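Local coordinates for methyl-accepting chemotaxis protein, putative (Geobacter sulfurreducens, PDB 3OOV), which is a putative methyl-accepting chemotaxis protein whose GAF domain probably senses a signal, of unknown identity, for chemotaxis signalling, at residues R46-F51 with V65-L69. Residue numbers count along the deposited sequence, not the author numbering.
Sequences RTSLSF and VVLPL
Strands 48-51 and 66-68 pair antiparallel, their axes 4.5 Å apart at closest approach and 153° between directions. Ser-48 pairs with Pro-68, their side chains diverging, and Ser-50 with Val-66, both as non-hydrogen-bonded pairs. Leu-49 and Leu-67 form the hydrogen-bonded pair between them: Leu-49 N donates to Leu-67 O at 2.8 Å, Leu-67 N to Leu-49 O at 2.9 Å. Two further backbone hydrogen bonds flank it: Phe-51 N to Val-65 O at 2.9 Å and Leu-69 N to Thr-47 O at 3.1 Å. Arg-46 has positive phi (60°), and the chain extends from Ser-48 onward. This is a beta hairpin with a long connection at one edge of the antiparallel GAF-domain sheet. Leu-49 and Leu-67, both m,t rotamers, share one face. Leu-69 (chi1 -97°, chi2 t) and Phe-51 (chi1 t) point toward the opposing segment. Leu-49 CG meets Leu-69 CG at 3.8 Å, Phe-51 CB meets Val-65 CB at 3.8 Å, and Phe-51 CD1 lies 4.2 Å from Leu-67 CD1. Helix 74-82 touches Leu-49 and Leu-69. Ser-48 CB lies 3.6 Å from Val-66 CG1.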
loop_
_atom_site.group_PDB
_atom_site.type_symbol
_atom_site.label_atom_id
_atom_site.label_comp_id
_atom_site.label_asym_id
_atom_site.label_seq_id
_atom_site.Cartn_x
_atom_site.Cartn_y
_atom_site.Cartn_z
ATOM N N ARG A 46 1.042 12.458 -19.040
ATOM C CA ARG A 46 0.597 11.780 -17.818
ATOM C C ARG A 46 -0.854 12.062 -17.473
ATOM O O ARG A 46 -1.222 12.125 -16.317
ATOM C CB ARG A 46 1.572 12.053 -16.605
ATOM C CG ARG A 46 3.046 11.626 -17.025
ATOM C CD ARG A 46 4.062 11.491 -15.896
ATOM N NE ARG A 46 5.407 11.158 -16.422
ATOM C CZ ARG A 46 6.560 11.295 -15.751
ATOM N NH1 ARG A 46 6.600 11.764 -14.491
ATOM N NH2 ARG A 46 7.696 10.978 -16.358
ATOM N N THR A 47 -1.677 12.238 -18.474
ATOM C CA THR A 47 -3.112 12.325 -18.258
ATOM C C THR A 47 -3.866 11.203 -18.918
ATOM O O THR A 47 -5.093 11.188 -18.891
ATOM C CB THR A 47 -3.678 13.625 -18.844
ATOM O OG1 THR A 47 -3.255 13.721 -20.190
ATOM C CG2 THR A 47 -3.189 14.877 -18.009
ATOM N N SER A 48 -3.156 10.293 -19.585
ATOM C CA SER A 48 -3.777 9.026 -20.005
ATOM C C SER A 48 -2.826 7.869 -19.800
ATOM O O SER A 48 -1.602 8.044 -19.814
ATOM C CB SER A 48 -4.106 9.063 -21.522
ATOM O OG SER A 48 -5.098 10.052 -21.769
ATOM N N LEU A 49 -3.386 6.662 -19.818
ATOM C CA LEU A 49 -2.620 5.426 -19.812
ATOM C C LEU A 49 -2.828 4.635 -21.106
ATOM O O LEU A 49 -3.952 4.327 -21.451
ATOM C CB LEU A 49 -3.140 4.557 -18.684
ATOM C CG LEU A 49 -2.809 4.990 -17.241
ATOM C CD1 LEU A 49 -3.643 4.030 -16.232
ATOM C CD2 LEU A 49 -1.290 5.020 -16.941
ATOM N N SER A 50 -1.763 4.217 -21.760
ATOM C CA SER A 50 -1.986 3.366 -22.854
ATOM C C SER A 50 -1.758 1.876 -22.434
ATOM O O SER A 50 -0.951 1.542 -21.554
ATOM C CB SER A 50 -1.218 3.854 -24.089
ATOM O OG SER A 50 0.123 3.527 -23.942
ATOM N N PHE A 51 -2.586 1.002 -22.971
ATOM C CA PHE A 51 -2.594 -0.373 -22.526
ATOM C C PHE A 51 -1.515 -1.096 -23.353
ATOM O O PHE A 51 -1.683 -1.257 -24.530
ATOM C CB PHE A 51 -3.995 -0.928 -22.764
ATOM C CG PHE A 51 -4.431 -2.081 -21.817
ATOM C CD1 PHE A 51 -5.768 -2.202 -21.445
ATOM C CD2 PHE A 51 -3.524 -3.054 -21.369
ATOM C CE1 PHE A 51 -6.199 -3.256 -20.580
ATOM C CE2 PHE A 51 -3.945 -4.100 -20.522
ATOM C CZ PHE A 51 -5.257 -4.239 -20.173
ATOM N N VAL A 65 -5.467 0.833 -27.177
ATOM C CA VAL A 65 -6.357 1.164 -26.108
ATOM C C VAL A 65 -5.703 2.260 -25.277
ATOM O O VAL A 65 -4.571 2.098 -24.834
ATOM C CB VAL A 65 -6.739 -0.063 -25.170
ATOM C CG1 VAL A 65 -7.509 0.427 -23.971
ATOM C CG2 VAL A 65 -7.586 -1.083 -25.893
ATOM N N VAL A 66 -6.442 3.341 -25.015
ATOM C CA VAL A 66 -5.908 4.461 -24.217
ATOM C C VAL A 66 -7.017 4.871 -23.288
ATOM O O VAL A 66 -8.160 5.035 -23.717
ATOM C CB VAL A 66 -5.501 5.688 -25.139
ATOM C CG1 VAL A 66 -4.933 6.918 -24.328
ATOM C CG2 VAL A 66 -4.522 5.253 -26.252
ATOM N N LEU A 67 -6.667 5.149 -22.044
ATOM C CA LEU A 67 -7.660 5.261 -20.988
ATOM C C LEU A 67 -7.381 6.562 -20.208
ATOM O O LEU A 67 -6.203 6.876 -19.939
ATOM C CB LEU A 67 -7.543 4.011 -20.072
ATOM C CG LEU A 67 -7.958 2.661 -20.745
ATOM C CD1 LEU A 67 -7.389 1.454 -20.036
ATOM C CD2 LEU A 67 -9.529 2.597 -20.811
ATOM N N PRO A 68 -8.440 7.308 -19.834
ATOM C CA PRO A 68 -8.174 8.550 -19.010
ATOM C C PRO A 68 -7.631 8.332 -17.601
ATOM O O PRO A 68 -8.122 7.485 -16.887
ATOM C CB PRO A 68 -9.568 9.213 -18.893
ATOM C CG PRO A 68 -10.583 8.084 -19.117
ATOM C CD PRO A 68 -9.881 7.055 -20.043
ATOM N N LEU A 69 -6.662 9.137 -17.172
ATOM C CA LEU A 69 -6.172 9.074 -15.805
ATOM C C LEU A 69 -6.908 10.080 -14.999
ATOM O O LEU A 69 -6.362 11.102 -14.643
ATOM C CB LEU A 69 -4.689 9.445 -15.709
ATOM C CG LEU A 69 -3.722 8.281 -15.678
ATOM C CD1 LEU A 69 -2.337 8.766 -15.835
ATOM C CD2 LEU A 69 -3.860 7.451 -14.381
#